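Local coordinates for protein Beta2-bungarotoxin (Bungarus multicinctus, PDB 1BUN) that probably acts as a presynaptic neurotoxin, its Kunitz chain likely targeting potassium channels while the disulfide-linked partner chain hydrolyses phospholipids, at residues B[11-22]-B[34-43]; B[23-32]-B[48-59]. All coordinates share one frame; numbering follows the deposited sequence.

Interaction 1: B[11-22]-B[34-43]; sequences PDTKICQTVVRA and QFRYGGCNGN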
loop_
_atom_site.group_PDB
_atom_site.type_symbol
_atom_site.label_atom_id
_atom_site.label_comp_id
_atom_site.label_asym_id
_atom_site.label_seq_id
_atom_site.Cartn_x
_atom_site.Cartn_y
_atom_site.Cartn_z
ATOM N N PRO B 11 -24.012 1.748 10.686
ATOM C CA PRO B 11 -23.292 2.943 11.102
ATOM C C PRO B 11 -23.753 3.386 12.482
ATOM O O PRO B 11 -24.954 3.436 12.745
ATOM C CB PRO B 11 -23.688 3.955 10.015
ATOM C CG PRO B 11 -25.072 3.551 9.670
ATOM C CD PRO B 11 -24.875 2.064 9.531
ATOM N N ASP B 12 -22.809 3.747 13.343
ATOM C CA ASP B 12 -23.134 4.170 14.695
ATOM C C ASP B 12 -23.581 5.643 14.737
ATOM O O ASP B 12 -22.757 6.569 14.732
ATOM C CB ASP B 12 -21.931 3.866 15.617
ATOM C CG ASP B 12 -22.131 4.323 17.039
ATOM O OD1 ASP B 12 -23.130 5.007 17.332
ATOM O OD2 ASP B 12 -21.274 4.012 17.888
ATOM N N THR B 13 -24.898 5.842 14.780
ATOM C CA THR B 13 -25.482 7.175 14.829
ATOM C C THR B 13 -25.706 7.745 16.244
ATOM O O THR B 13 -26.300 8.822 16.363
ATOM C CB THR B 13 -26.856 7.220 14.133
ATOM O OG1 THR B 13 -27.693 6.178 14.656
ATOM C CG2 THR B 13 -26.729 7.088 12.656
ATOM N N LYS B 14 -25.279 7.047 17.304
ATOM C CA LYS B 14 -25.502 7.555 18.666
ATOM C C LYS B 14 -24.739 8.838 18.846
ATOM O O LYS B 14 -23.869 9.139 18.025
ATOM C CB LYS B 14 -25.130 6.521 19.727
ATOM C CG LYS B 14 -26.043 5.298 19.659
ATOM C CD LYS B 14 -25.833 4.299 20.754
ATOM C CE LYS B 14 -26.864 3.165 20.585
ATOM N NZ LYS B 14 -28.322 3.610 20.665
ATOM N N ILE B 15 -25.101 9.630 19.852
ATOM C CA ILE B 15 -24.436 10.916 20.077
ATOM C C ILE B 15 -23.457 10.957 21.229
ATOM O O ILE B 15 -23.818 10.713 22.369
ATOM C CB ILE B 15 -25.471 12.067 20.242
ATOM C CG1 ILE B 15 -26.465 11.992 19.075
ATOM C CG2 ILE B 15 -24.770 13.463 20.259
ATOM C CD1 ILE B 15 -27.471 13.123 19.009
ATOM N N CYS B 16 -22.199 11.240 20.925
ATOM C CA CYS B 16 -21.188 11.350 21.959
ATOM C C CYS B 16 -20.400 12.606 21.703
ATOM O O CYS B 16 -19.423 12.853 22.358
ATOM C CB CYS B 16 -20.248 10.147 21.959
ATOM S SG CYS B 16 -21.085 8.548 22.190
ATOM N N GLN B 17 -20.842 13.429 20.769
ATOM C CA GLN B 17 -20.135 14.661 20.442
ATOM C C GLN B 17 -21.028 15.435 19.490
ATOM O O GLN B 17 -22.134 14.992 19.197
ATOM C CB GLN B 17 -18.874 14.290 19.703
ATOM C CG GLN B 17 -17.637 14.952 20.158
ATOM C CD GLN B 17 -16.502 14.610 19.231
ATOM O OE1 GLN B 17 -15.765 15.491 18.778
ATOM N NE2 GLN B 17 -16.381 13.331 18.895
ATOM N N THR B 18 -20.566 16.586 19.011
ATOM C CA THR B 18 -21.365 17.356 18.060
ATOM C C THR B 18 -21.258 16.506 16.815
ATOM O O THR B 18 -20.229 15.860 16.597
ATOM C CB THR B 18 -20.789 18.753 17.769
ATOM O OG1 THR B 18 -19.373 18.667 17.688
ATOM C CG2 THR B 18 -21.169 19.745 18.855
ATOM N N VAL B 19 -22.335 16.470 16.041
ATOM C CA VAL B 19 -22.424 15.668 14.842
ATOM C C VAL B 19 -21.579 16.175 13.703
ATOM O O VAL B 19 -21.404 17.381 13.536
ATOM C CB VAL B 19 -23.873 15.570 14.400
ATOM C CG1 VAL B 19 -23.983 14.922 13.018
ATOM C CG2 VAL B 19 -24.651 14.774 15.440
ATOM N N VAL B 20 -21.059 15.236 12.921
ATOM C CA VAL B 20 -20.233 15.549 11.768
ATOM C C VAL B 20 -20.697 14.664 10.597
ATOM O O VAL B 20 -21.373 13.645 10.790
ATOM C CB VAL B 20 -18.731 15.311 12.099
ATOM C CG1 VAL B 20 -18.430 13.822 12.172
ATOM C CG2 VAL B 20 -17.846 16.010 11.087
ATOM N N ARG B 21 -20.424 15.097 9.380
ATOM C CA ARG B 21 -20.815 14.320 8.210
ATOM C C ARG B 21 -19.726 13.308 7.826
ATOM O O ARG B 21 -18.556 13.665 7.635
ATOM C CB ARG B 21 -21.095 15.246 7.039
ATOM C CG ARG B 21 -22.076 16.358 7.404
ATOM C CD ARG B 21 -21.449 17.726 7.152
ATOM N NE ARG B 21 -20.235 17.907 7.941
ATOM C CZ ARG B 21 -20.159 18.702 9.003
ATOM N NH1 ARG B 21 -21.232 19.391 9.397
ATOM N NH2 ARG B 21 -19.009 18.818 9.658
ATOM N N ALA B 22 -20.102 12.042 7.773
ATOM C CA ALA B 22 -19.158 11.026 7.413
ATOM C C ALA B 22 -19.879 10.032 6.478
ATOM O O ALA B 22 -21.057 10.208 6.161
ATOM C CB ALA B 22 -18.597 10.351 8.677
ATOM N N GLN B 34 -23.567 9.085 2.663
ATOM C CA GLN B 34 -23.393 10.080 3.728
ATOM C C GLN B 34 -24.384 9.890 4.893
ATOM O O GLN B 34 -25.549 9.533 4.670
ATOM C CB GLN B 34 -23.543 11.490 3.163
ATOM C CG GLN B 34 -23.188 12.621 4.158
ATOM C CD GLN B 34 -23.168 14.021 3.502
ATOM O OE1 GLN B 34 -22.797 15.022 4.144
ATOM N NE2 GLN B 34 -23.577 14.092 2.225
ATOM N N PHE B 35 -23.911 10.093 6.126
ATOM C CA PHE B 35 -24.756 9.970 7.320
ATOM C C PHE B 35 -24.296 10.916 8.433
ATOM O O PHE B 35 -23.225 11.531 8.334
ATOM C CB PHE B 35 -24.844 8.520 7.821
ATOM C CG PHE B 35 -23.678 8.070 8.658
ATOM C CD1 PHE B 35 -22.396 8.048 8.155
ATOM C CD2 PHE B 35 -23.877 7.617 9.944
ATOM C CE1 PHE B 35 -21.324 7.572 8.932
ATOM C CE2 PHE B 35 -22.804 7.142 10.717
ATOM C CZ PHE B 35 -21.538 7.121 10.209
ATOM N N ARG B 36 -25.139 11.093 9.454
ATOM C CA ARG B 36 -24.807 11.972 10.567
ATOM C C ARG B 36 -24.035 11.149 11.590
ATOM O O ARG B 36 -24.622 10.334 12.294
ATOM C CB ARG B 36 -26.089 12.549 11.194
ATOM C CG ARG B 36 -26.900 13.499 10.297
ATOM C CD ARG B 36 -28.099 14.128 11.045
ATOM N NE ARG B 36 -27.805 15.501 11.483
ATOM C CZ ARG B 36 -27.860 15.923 12.750
ATOM N NH1 ARG B 36 -28.216 15.102 13.730
ATOM N NH2 ARG B 36 -27.452 17.142 13.059
ATOM N N TYR B 37 -22.715 11.287 11.608
ATOM C CA TYR B 37 -21.865 10.538 12.556
ATOM C C TYR B 37 -21.745 11.314 13.882
ATOM O O TYR B 37 -21.392 12.505 13.876
ATOM C CB TYR B 37 -20.461 10.311 11.966
ATOM C CG TYR B 37 -19.545 9.545 12.887
ATOM C CD1 TYR B 37 -19.897 8.273 13.340
ATOM C CD2 TYR B 37 -18.354 10.097 13.346
ATOM C CE1 TYR B 37 -19.103 7.575 14.229
ATOM C CE2 TYR B 37 -17.537 9.396 14.244
ATOM C CZ TYR B 37 -17.933 8.141 14.677
ATOM O OH TYR B 37 -17.197 7.451 15.603
ATOM N N GLY B 38 -21.978 10.634 15.006
ATOM C CA GLY B 38 -21.924 11.284 16.299
ATOM C C GLY B 38 -20.686 11.097 17.147
ATOM O O GLY B 38 -20.677 11.517 18.299
ATOM N N GLY B 39 -19.650 10.450 16.629
ATOM C CA GLY B 39 -18.431 10.278 17.415
ATOM C C GLY B 39 -18.356 9.238 18.536
ATOM O O GLY B 39 -17.429 9.277 19.353
ATOM N N CYS B 40 -19.289 8.289 18.566
ATOM C CA CYS B 40 -19.308 7.253 19.600
ATOM C C CYS B 40 -18.441 6.051 19.262
ATOM O O CYS B 40 -18.243 5.162 20.100
ATOM C CB CYS B 40 -20.732 6.781 19.822
ATOM S SG CYS B 40 -21.808 8.138 20.346
ATOM N N ASN B 41 -17.994 5.996 18.012
ATOM C CA ASN B 41 -17.132 4.928 17.515
ATOM C C ASN B 41 -17.478 3.494 17.949
ATOM O O ASN B 41 -16.591 2.718 18.326
ATOM C CB ASN B 41 -15.684 5.235 17.881
ATOM C CG ASN B 41 -14.721 4.455 17.055
ATOM O OD1 ASN B 41 -14.837 4.431 15.835
ATOM N ND2 ASN B 41 -13.775 3.787 17.700
ATOM N N GLY B 42 -18.760 3.145 17.901
ATOM C CA GLY B 42 -19.191 1.814 18.288
ATOM C C GLY B 42 -18.656 0.789 17.317
ATOM O O GLY B 42 -18.720 -0.412 17.580
ATOM N N ASN B 43 -18.167 1.264 16.171
ATOM C CA ASN B 43 -17.598 0.424 15.136
ATOM C C ASN B 43 -16.936 1.392 14.194
ATOM O O ASN B 43 -17.299 2.567 14.208
ATOM C CB ASN B 43 -18.664 -0.437 14.426
ATOM C CG ASN B 43 -19.577 0.349 13.485
ATOM O OD1 ASN B 43 -19.214 1.383 12.937
ATOM N ND2 ASN B 43 -20.764 -0.187 13.257
HETATM O O HOH W 1 -20.035 3.644 12.554
HETATM O O HOH W 2 -21.827 7.754 16.717
HETATM O O HOH W 3 -26.241 11.222 14.595
#

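Interaction 2: B[23-32]-B[48-59]; sequences FYYKPSAKRC and KSDHLCRCECLE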
loop_
_atom_site.group_PDB
_atom_site.type_symbol
_atom_site.label_atom_id
_atom_site.label_comp_id
_atom_site.label_asym_id
_atom_site.label_seq_id
_atom_site.Cartn_x
_atom_site.Cartn_y
_atom_site.Cartn_z
ATOM N N PHE B 23 -19.143 9.071 5.934
ATOM C CA PHE B 23 -19.751 8.097 5.048
ATOM C C PHE B 23 -19.499 6.774 5.658
ATOM O O PHE B 23 -18.536 6.599 6.412
ATOM C CB PHE B 23 -19.146 8.123 3.659
ATOM C CG PHE B 23 -19.085 9.493 3.057
ATOM C CD1 PHE B 23 -18.256 10.458 3.587
ATOM C CD2 PHE B 23 -19.857 9.814 1.978
ATOM C CE1 PHE B 23 -18.209 11.715 3.046
ATOM C CE2 PHE B 23 -19.804 11.065 1.444
ATOM C CZ PHE B 23 -18.975 12.021 1.981
ATOM N N TYR B 24 -20.424 5.871 5.388
ATOM C CA TYR B 24 -20.365 4.529 5.883
ATOM C C TYR B 24 -20.690 3.655 4.700
ATOM O O TYR B 24 -21.262 4.136 3.717
ATOM C CB TYR B 24 -21.420 4.355 6.947
ATOM C CG TYR B 24 -22.834 4.358 6.444
ATOM C CD1 TYR B 24 -23.518 5.541 6.196
ATOM C CD2 TYR B 24 -23.531 3.176 6.348
ATOM C CE1 TYR B 24 -24.870 5.518 5.888
ATOM C CE2 TYR B 24 -24.852 3.142 6.042
ATOM C CZ TYR B 24 -25.526 4.302 5.822
ATOM O OH TYR B 24 -26.886 4.196 5.626
ATOM N N TYR B 25 -20.356 2.378 4.779
ATOM C CA TYR B 25 -20.642 1.499 3.666
ATOM C C TYR B 25 -21.986 0.817 3.836
ATOM O O TYR B 25 -22.314 0.335 4.923
ATOM C CB TYR B 25 -19.528 0.452 3.496
ATOM C CG TYR B 25 -19.725 -0.452 2.302
ATOM C CD1 TYR B 25 -19.629 0.041 1.004
ATOM C CD2 TYR B 25 -20.049 -1.790 2.475
ATOM C CE1 TYR B 25 -19.854 -0.781 -0.097
ATOM C CE2 TYR B 25 -20.274 -2.607 1.391
ATOM C CZ TYR B 25 -20.174 -2.100 0.115
ATOM O OH TYR B 25 -20.371 -2.946 -0.947
ATOM N N LYS B 26 -22.786 0.831 2.778
ATOM C CA LYS B 26 -24.063 0.163 2.822
ATOM C C LYS B 26 -23.974 -1.105 1.950
ATOM O O LYS B 26 -23.864 -1.025 0.718
ATOM C CB LYS B 26 -25.188 1.072 2.333
ATOM C CG LYS B 26 -26.516 0.624 2.893
ATOM C CD LYS B 26 -27.741 1.261 2.259
ATOM C CE LYS B 26 -28.959 1.120 3.202
ATOM N NZ LYS B 26 -28.801 1.936 4.479
ATOM N N PRO B 27 -23.946 -2.290 2.582
ATOM C CA PRO B 27 -23.867 -3.539 1.818
ATOM C C PRO B 27 -24.989 -3.724 0.803
ATOM O O PRO B 27 -24.734 -4.091 -0.331
ATOM C CB PRO B 27 -23.878 -4.616 2.901
ATOM C CG PRO B 27 -24.403 -3.931 4.126
ATOM C CD PRO B 27 -23.837 -2.555 4.026
ATOM N N SER B 28 -26.212 -3.371 1.168
ATOM C CA SER B 28 -27.360 -3.508 0.274
ATOM C C SER B 28 -27.421 -2.436 -0.810
ATOM O O SER B 28 -28.507 -2.104 -1.300
ATOM C CB SER B 28 -28.638 -3.428 1.092
ATOM O OG SER B 28 -28.354 -3.684 2.457
ATOM N N ALA B 29 -26.275 -1.871 -1.175
ATOM C CA ALA B 29 -26.240 -0.824 -2.193
ATOM C C ALA B 29 -24.868 -0.698 -2.812
ATOM O O ALA B 29 -24.651 0.147 -3.678
ATOM C CB ALA B 29 -26.665 0.520 -1.589
ATOM N N LYS B 30 -23.945 -1.533 -2.338
ATOM C CA LYS B 30 -22.565 -1.558 -2.811
ATOM C C LYS B 30 -22.030 -0.140 -3.004
ATOM O O LYS B 30 -21.301 0.146 -3.961
ATOM C CB LYS B 30 -22.454 -2.374 -4.115
ATOM C CG LYS B 30 -23.086 -3.773 -4.046
ATOM C CD LYS B 30 -22.365 -4.726 -3.085
ATOM C CE LYS B 30 -21.260 -5.542 -3.771
ATOM N NZ LYS B 30 -20.111 -4.726 -4.289
ATOM N N ARG B 31 -22.371 0.736 -2.071
ATOM C CA ARG B 31 -21.951 2.126 -2.122
ATOM C C ARG B 31 -21.674 2.633 -0.711
ATOM O O ARG B 31 -22.090 2.027 0.295
ATOM C CB ARG B 31 -23.089 2.996 -2.650
ATOM C CG ARG B 31 -23.200 3.171 -4.122
ATOM C CD ARG B 31 -24.368 4.113 -4.424
ATOM N NE ARG B 31 -25.659 3.525 -4.060
ATOM C CZ ARG B 31 -26.231 2.497 -4.694
ATOM N NH1 ARG B 31 -25.639 1.931 -5.740
ATOM N NH2 ARG B 31 -27.377 1.999 -4.252
ATOM N N CYS B 32 -20.988 3.763 -0.643
ATOM C CA CYS B 32 -20.743 4.424 0.617
ATOM C C CYS B 32 -21.779 5.529 0.581
ATOM O O CYS B 32 -22.048 6.082 -0.481
ATOM C CB CYS B 32 -19.370 5.043 0.605
ATOM S SG CYS B 32 -18.122 3.765 0.732
ATOM N N LYS B 48 -14.037 9.787 6.889
ATOM C CA LYS B 48 -14.078 11.202 6.529
ATOM C C LYS B 48 -14.623 11.439 5.138
ATOM O O LYS B 48 -15.160 12.500 4.880
ATOM C CB LYS B 48 -12.694 11.846 6.526
ATOM C CG LYS B 48 -11.684 11.403 7.568
ATOM C CD LYS B 48 -10.284 11.933 7.173
ATOM C CE LYS B 48 -9.170 11.363 8.067
ATOM N NZ LYS B 48 -8.899 9.921 7.811
ATOM N N SER B 49 -14.429 10.506 4.214
ATOM C CA SER B 49 -14.923 10.723 2.863
ATOM C C SER B 49 -15.252 9.489 2.047
ATOM O O SER B 49 -14.895 8.375 2.418
ATOM C CB SER B 49 -13.953 11.612 2.085
ATOM O OG SER B 49 -12.693 10.989 1.907
ATOM N N ASP B 50 -15.984 9.708 0.959
ATOM C CA ASP B 50 -16.403 8.665 0.018
ATOM C C ASP B 50 -15.201 7.863 -0.495
ATOM O O ASP B 50 -15.181 6.640 -0.417
ATOM C CB ASP B 50 -17.123 9.317 -1.178
ATOM C CG ASP B 50 -17.958 8.325 -1.987
ATOM O OD1 ASP B 50 -18.412 7.312 -1.426
ATOM O OD2 ASP B 50 -18.180 8.549 -3.195
ATOM N N HIS B 51 -14.184 8.569 -0.977
ATOM C CA HIS B 51 -12.974 7.954 -1.509
ATOM C C HIS B 51 -12.354 6.994 -0.507
ATOM O O HIS B 51 -12.043 5.857 -0.842
ATOM C CB HIS B 51 -11.956 9.034 -1.893
ATOM C CG HIS B 51 -10.910 8.557 -2.847
ATOM N ND1 HIS B 51 -9.814 7.806 -2.477
ATOM C CD2 HIS B 51 -10.832 8.684 -4.198
ATOM C CE1 HIS B 51 -9.123 7.498 -3.588
ATOM N NE2 HIS B 51 -9.697 8.007 -4.665
ATOM N N LEU B 52 -12.155 7.473 0.713
ATOM C CA LEU B 52 -11.598 6.679 1.807
ATOM C C LEU B 52 -12.495 5.449 2.094
ATOM O O LEU B 52 -12.021 4.315 2.323
ATOM C CB LEU B 52 -11.505 7.562 3.057
ATOM C CG LEU B 52 -10.918 6.861 4.276
ATOM C CD1 LEU B 52 -9.469 6.495 3.979
ATOM C CD2 LEU B 52 -11.042 7.708 5.541
ATOM N N CYS B 53 -13.801 5.690 2.083
ATOM C CA CYS B 53 -14.775 4.647 2.328
ATOM C C CYS B 53 -14.772 3.585 1.224
ATOM O O CYS B 53 -14.796 2.395 1.538
ATOM C CB CYS B 53 -16.172 5.247 2.480
ATOM S SG CYS B 53 -17.461 3.989 2.627
ATOM N N ARG B 54 -14.726 3.980 -0.049
ATOM C CA ARG B 54 -14.726 2.980 -1.117
ATOM C C ARG B 54 -13.470 2.168 -0.921
ATOM O O ARG B 54 -13.499 0.946 -0.771
ATOM C CB ARG B 54 -14.671 3.620 -2.493
ATOM C CG ARG B 54 -15.511 4.843 -2.656
ATOM C CD ARG B 54 -15.781 5.087 -4.095
ATOM N NE ARG B 54 -16.787 4.160 -4.595
ATOM C CZ ARG B 54 -18.098 4.417 -4.592
ATOM N NH1 ARG B 54 -18.553 5.585 -4.105
ATOM N NH2 ARG B 54 -18.953 3.506 -5.073
ATOM N N CYS B 55 -12.370 2.899 -0.801
ATOM C CA CYS B 55 -11.051 2.331 -0.595
ATOM C C CYS B 55 -11.047 1.213 0.427
ATOM O O CYS B 55 -10.464 0.157 0.194
ATOM C CB CYS B 55 -10.108 3.418 -0.109
ATOM S SG CYS B 55 -8.372 2.914 -0.145
ATOM N N GLU B 56 -11.710 1.459 1.554
ATOM C CA GLU B 56 -11.756 0.517 2.658
ATOM C C GLU B 56 -12.803 -0.570 2.563
ATOM O O GLU B 56 -12.616 -1.646 3.142
ATOM C CB GLU B 56 -11.994 1.264 3.979
ATOM C CG GLU B 56 -10.878 2.132 4.473
ATOM C CD GLU B 56 -9.948 1.402 5.407
ATOM O OE1 GLU B 56 -9.472 0.305 5.056
ATOM O OE2 GLU B 56 -9.665 1.935 6.493
ATOM N N CYS B 57 -13.880 -0.304 1.826
ATOM C CA CYS B 57 -15.000 -1.236 1.760
ATOM C C CYS B 57 -15.504 -1.774 0.450
ATOM O O CYS B 57 -16.284 -2.732 0.453
ATOM C CB CYS B 57 -16.217 -0.629 2.456
ATOM S SG CYS B 57 -15.932 -0.125 4.156
ATOM N N LEU B 58 -15.164 -1.135 -0.654
ATOM C CA LEU B 58 -15.671 -1.625 -1.923
ATOM C C LEU B 58 -15.298 -3.092 -2.140
ATOM O O LEU B 58 -14.165 -3.504 -1.906
ATOM C CB LEU B 58 -15.243 -0.719 -3.083
ATOM C CG LEU B 58 -16.392 -0.165 -3.947
ATOM C CD1 LEU B 58 -17.585 0.208 -3.114
ATOM C CD2 LEU B 58 -15.916 1.040 -4.721
ATOM N N GLU B 59 -16.321 -3.892 -2.426
ATOM C CA GLU B 59 -16.172 -5.326 -2.656
ATOM C C GLU B 59 -15.715 -5.613 -4.080
ATOM O O GLU B 59 -16.398 -5.260 -5.040
ATOM C CB GLU B 59 -17.505 -6.026 -2.404
ATOM C CG GLU B 59 -18.098 -5.751 -1.032
ATOM C CD GLU B 59 -19.479 -6.357 -0.869
ATOM O OE1 GLU B 59 -19.631 -7.555 -1.195
ATOM O OE2 GLU B 59 -20.416 -5.632 -0.448
HETATM O O HOH W 4 -18.769 -2.665 -3.493
#

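Interaction 1: B[11-22]-B[34-43]
Cys16 and Cys40 are joined through their SG atoms, 2.0 Å apart, and this disulfide ties two neighbouring loops of a Kunitz domain at the end remote from the helix. With SG beside the backbone N in both (chi1 -58° in Cys16, -60° in Cys40), the two sulfurs meet between the loops, and Cys40 SG also lies against Lys14 O and Ile15 C.

Hydrogen bonds complete the joining of the two segments. Cys16 N donates to Gly38 O over 3.0 Å. Farther along, Val20 pairs with Tyr37 and Ala22 with Phe35 in the antiparallel hairpin; Val20 N reaches Tyr37 O over 2.9 Å. Asp12 uses both carboxylate oxygens: OD1 takes Lys14 N at 3.0 Å in an Asx turn, while the outward, anti lone pair of OD2 receives Gly42 N at 2.7 Å. A water links Thr13 O with Arg36 O.

Apolar contacts fill the hairpin's aromatic face. Pro11 CB sits over one face of the Phe35 ring, 3.4 Å from CE2, and Thr13 CG2 meets that ring at its edge. Val20 CG1 lies in the plane of the Tyr37 ring, 3.9 Å from CD2, whereas Gly39 N stands above the ring centre; His46 stacks on Tyr37. Toward the other surface, Val19 CG1 sits above the centre of the Arg36 guanidinium.

In Kunitz inhibitors the residue after this loop cysteine enters the protease pocket. Here it is Gln17, neutral, beside a disulfide and one backbone bond, Cys16 N to Gly38 O, which probably restrain the loop's shape.

Interaction 2: B[23-32]-B[48-59]
The C-terminal helix of a Kunitz domain packs against the twisted hairpin, and this contact is an example, with helix 50-57 and strand 23-26 set at 37° and their axes 8.1 Å apart at closest approach. The covalent tie is the disulfide between Cys32 SG and Cys53 SG, 2.0 Å long. It joins the second strand of the hairpin to the middle of the helix, and beside it Asp50 OD1 touches Cys32 CB.

At the start of the helix Phe23 lies under the first turn. The backbone N of Asp50 stands 3.5 Å above the plane of the ring, over its centre, while Lys48 O approaches the edge, 3.6 Å from CE1. Ser49, at the N-cap position, brings its CA against the same ring.

Tyr25 does the corresponding work at the other end. With CG anti to the backbone N (chi1 -177°), its ring passes beneath the last turn: Cys57 CB lies 3.5 Å from CG, and Cys57 O sits over the ring centre. Leu58 CD1 touches CE1 at 3.9 Å. The phenol then extends to Glu59, where OH donates to OE2 over 2.7 Å on the anti side, the donor standing 26° out of the carboxylate plane. Lys30 NZ makes only a long ion pair with that oxygen, 4.0 Å, but a water joins NZ, Tyr25 OH and Glu59 N.

Cys55, facing away, forms the disulfide to the other chain. Two rings and the Cys32-Cys53 disulfide hold the inner side of the helix to the hairpin, and Cys57 adds the link to Cys7. Just past the helix, the direct bond from Tyr25, the water and the long ion pair with Lys30 would probably stabilise the Glu59 carboxylate.

In the fold
Both contacts draw on strands 20-26 and 31-37, one from each end of the hairpin, and their centres lie about 16 Å apart on opposite sides of the chain's centre. Interaction 1 is a surface contact, dominated by main-chain hydrogen bonds, waters and turns. Interaction 2 is partly buried and depends on aromatic rings and cysteines, with a single direct hydrogen bond across it. Each contains one whole disulfide. They touch where the Tyr24 and Phe35 rings pack edge-to-face and Pro11 rests on Tyr24. The loop end is consistent with a Kunitz recognition surface, whereas the helix end carries the covalent link to the partner chain.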